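2-dehydro-3-deoxy-d-gluconate/2-dehydro-3-deoxy-phosphogluconate aldolase (Picrophilus torridus, PDB 4UXD) is an aldolase of the dihydrodipicolinate synthetase family, built as a parallel beta/alpha barrel and assembled from four copies of the chain. Local coordinates at residues Leu131-Ile136 against Lys162-Thr167. Residues are numbered along the deposited sequence; the frame is centred on the assembly and turned at random.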
loop_
_atom_site.group_PDB
_atom_site.type_symbol
_atom_site.label_atom_id
_atom_site.label_comp_id
_atom_site.label_asym_id
_atom_site.label_seq_id
_atom_site.Cartn_x
_atom_site.Cartn_y
_atom_site.Cartn_z
ATOM N N LEU A 131 -7.005 12.756 4.625
ATOM C CA LEU A 131 -6.994 13.569 5.837
ATOM C C LEU A 131 -6.191 12.946 6.964
ATOM O O LEU A 131 -6.222 11.732 7.154
ATOM C CB LEU A 131 -8.417 13.799 6.335
ATOM C CG LEU A 131 -9.398 14.507 5.415
ATOM C CD1 LEU A 131 -10.768 14.519 6.087
ATOM C CD2 LEU A 131 -8.934 15.913 5.070
ATOM N N ASN A 132 -5.492 13.793 7.720
ATOM C CA ASN A 132 -4.897 13.394 8.992
ATOM C C ASN A 132 -5.962 13.406 10.109
ATOM O O ASN A 132 -7.139 13.690 9.853
ATOM C CB ASN A 132 -3.728 14.319 9.348
ATOM C CG ASN A 132 -4.153 15.791 9.503
ATOM O OD1 ASN A 132 -5.326 16.098 9.712
ATOM N ND2 ASN A 132 -3.192 16.700 9.407
ATOM N N GLN A 133 -5.555 13.146 11.348
ATOM C CA GLN A 133 -6.502 13.073 12.460
ATOM C C GLN A 133 -6.993 14.446 12.992
ATOM O O GLN A 133 -8.075 14.529 13.556
ATOM C CB GLN A 133 -5.880 12.272 13.616
ATOM C CG GLN A 133 -5.546 10.827 13.284
ATOM C CD GLN A 133 -6.719 10.039 12.695
ATOM O OE1 GLN A 133 -7.698 9.749 13.373
ATOM N NE2 GLN A 133 -6.603 9.677 11.428
ATOM N N GLU A 134 -6.215 15.515 12.830
ATOM C CA GLU A 134 -6.660 16.838 13.282
ATOM C C GLU A 134 -7.868 17.314 12.439
ATOM O O GLU A 134 -8.854 17.852 12.962
ATOM C CB GLU A 134 -5.505 17.843 13.206
ATOM C CG GLU A 134 -5.806 19.252 13.755
ATOM C CD GLU A 134 -5.969 19.296 15.275
ATOM O OE1 GLU A 134 -4.951 19.158 15.994
ATOM O OE2 GLU A 134 -7.114 19.490 15.753
ATOM N N ALA A 135 -7.794 17.092 11.133
ATOM C CA ALA A 135 -8.867 17.482 10.236
ATOM C C ALA A 135 -10.124 16.686 10.549
ATOM O O ALA A 135 -11.254 17.218 10.576
ATOM C CB ALA A 135 -8.450 17.269 8.798
ATOM N N ILE A 136 -9.916 15.399 10.783
ATOM C CA ILE A 136 -11.007 14.487 11.065
ATOM C C ILE A 136 -11.636 14.875 12.387
ATOM O O ILE A 136 -12.862 14.966 12.500
ATOM C CB ILE A 136 -10.518 13.030 11.092
ATOM C CG1 ILE A 136 -10.278 12.547 9.659
ATOM C CG2 ILE A 136 -11.514 12.122 11.821
ATOM C CD1 ILE A 136 -9.402 11.319 9.556
ATOM N N LYS A 162 -9.123 6.715 7.679
ATOM C CA LYS A 162 -9.232 6.008 8.951
ATOM C C LYS A 162 -9.388 7.006 10.081
ATOM O O LYS A 162 -8.887 8.123 9.991
ATOM C CB LYS A 162 -8.003 5.137 9.209
ATOM C CG LYS A 162 -6.716 5.909 9.487
ATOM C CD LYS A 162 -5.524 4.963 9.570
ATOM C CE LYS A 162 -4.190 5.690 9.735
ATOM N NZ LYS A 162 -4.021 6.372 11.048
ATOM N N ILE A 163 -10.100 6.613 11.131
ATOM C CA ILE A 163 -10.123 7.410 12.359
ATOM C C ILE A 163 -9.430 6.578 13.446
ATOM O O ILE A 163 -9.808 5.436 13.708
ATOM C CB ILE A 163 -11.586 7.834 12.761
ATOM C CG1 ILE A 163 -11.573 8.652 14.059
ATOM C CG2 ILE A 163 -12.518 6.616 12.831
ATOM C CD1 ILE A 163 -12.950 9.072 14.549
ATOM N N ASP A 164 -8.379 7.128 14.037
ATOM C CA ASP A 164 -7.599 6.377 15.027
ATOM C C ASP A 164 -8.414 6.176 16.295
ATOM O O ASP A 164 -9.264 7.003 16.622
ATOM C CB ASP A 164 -6.294 7.090 15.381
ATOM C CG ASP A 164 -5.338 7.176 14.224
ATOM O OD1 ASP A 164 -5.509 6.405 13.250
ATOM O OD2 ASP A 164 -4.414 8.016 14.287
ATOM N N PRO A 165 -8.158 5.081 17.015
ATOM C CA PRO A 165 -8.773 4.874 18.330
ATOM C C PRO A 165 -8.625 6.055 19.292
ATOM O O PRO A 165 -9.551 6.368 20.035
ATOM C CB PRO A 165 -8.025 3.663 18.866
ATOM C CG PRO A 165 -7.625 2.922 17.656
ATOM C CD PRO A 165 -7.349 3.921 16.602
ATOM N N GLU A 166 -7.460 6.681 19.295
ATOM C CA GLU A 166 -7.215 7.839 20.137
ATOM C C GLU A 166 -8.205 8.940 19.824
ATOM O O GLU A 166 -8.761 9.558 20.727
ATOM C CB GLU A 166 -5.786 8.350 19.935
ATOM C CG GLU A 166 -5.427 9.593 20.736
ATOM C CD GLU A 166 -5.344 9.339 22.235
ATOM O OE1 GLU A 166 -5.124 8.173 22.645
ATOM O OE2 GLU A 166 -5.492 10.314 23.006
ATOM N N THR A 167 -8.415 9.184 18.536
ATOM C CA THR A 167 -9.310 10.237 18.096
ATOM C C THR A 167 -10.751 9.939 18.520
ATOM O O THR A 167 -11.538 10.859 18.771
ATOM C CB THR A 167 -9.229 10.417 16.555
ATOM O OG1 THR A 167 -7.857 10.564 16.166
ATOM C CG2 THR A 167 -10.025 11.634 16.086
#
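The carboxamide of Gln133 reaches across to 162-167 and is gripped at both ends, a worked example of one side chain tying two helix starts together. Gln133 NE2 gives a nearly straight bond to Lys162 O (3.1 Å, 177° at the hydrogen), a partner lying in the amide plane. Gln133 OE1 accepts twice: Thr167 OG1 donates at 2.9 Å in the carbonyl plane, on a lone pair, whereas Asp164 N arrives at 2.8 Å from above that plane. Three bonds thus fix the rotation of the amide, and the bend at chi2 (-53°) turns it toward the backbone of 162-164.

Flat groups also stack here. The Asp164 carboxylate lies against the amide with the planes 16° apart, Gln133 CD and Asp164 CG being 3.5 Å from each other. A salt bridge from Lys162 NZ to Asp164 OD1 (2.7 Å), on the syn lone pair, holds the carboxylate and probably tempers its charge.

In the parallel beta/alpha barrel these are the N-terminal ends of consecutive outer helices, 133-144 and 165-174, with strand 150-155 between them in sequence. Asn132 caps the first through OD1, which accepts from Ala135 N, while Asn132 ND2 is hydrogen-bonded to Tyr291 OH of the second subunit.

Apolar packing lies deeper: Ile136 CG2 meets Ile163 CG1 at 4.1 Å, and Ile163 continues inward onto Ile153 of strand 150-155.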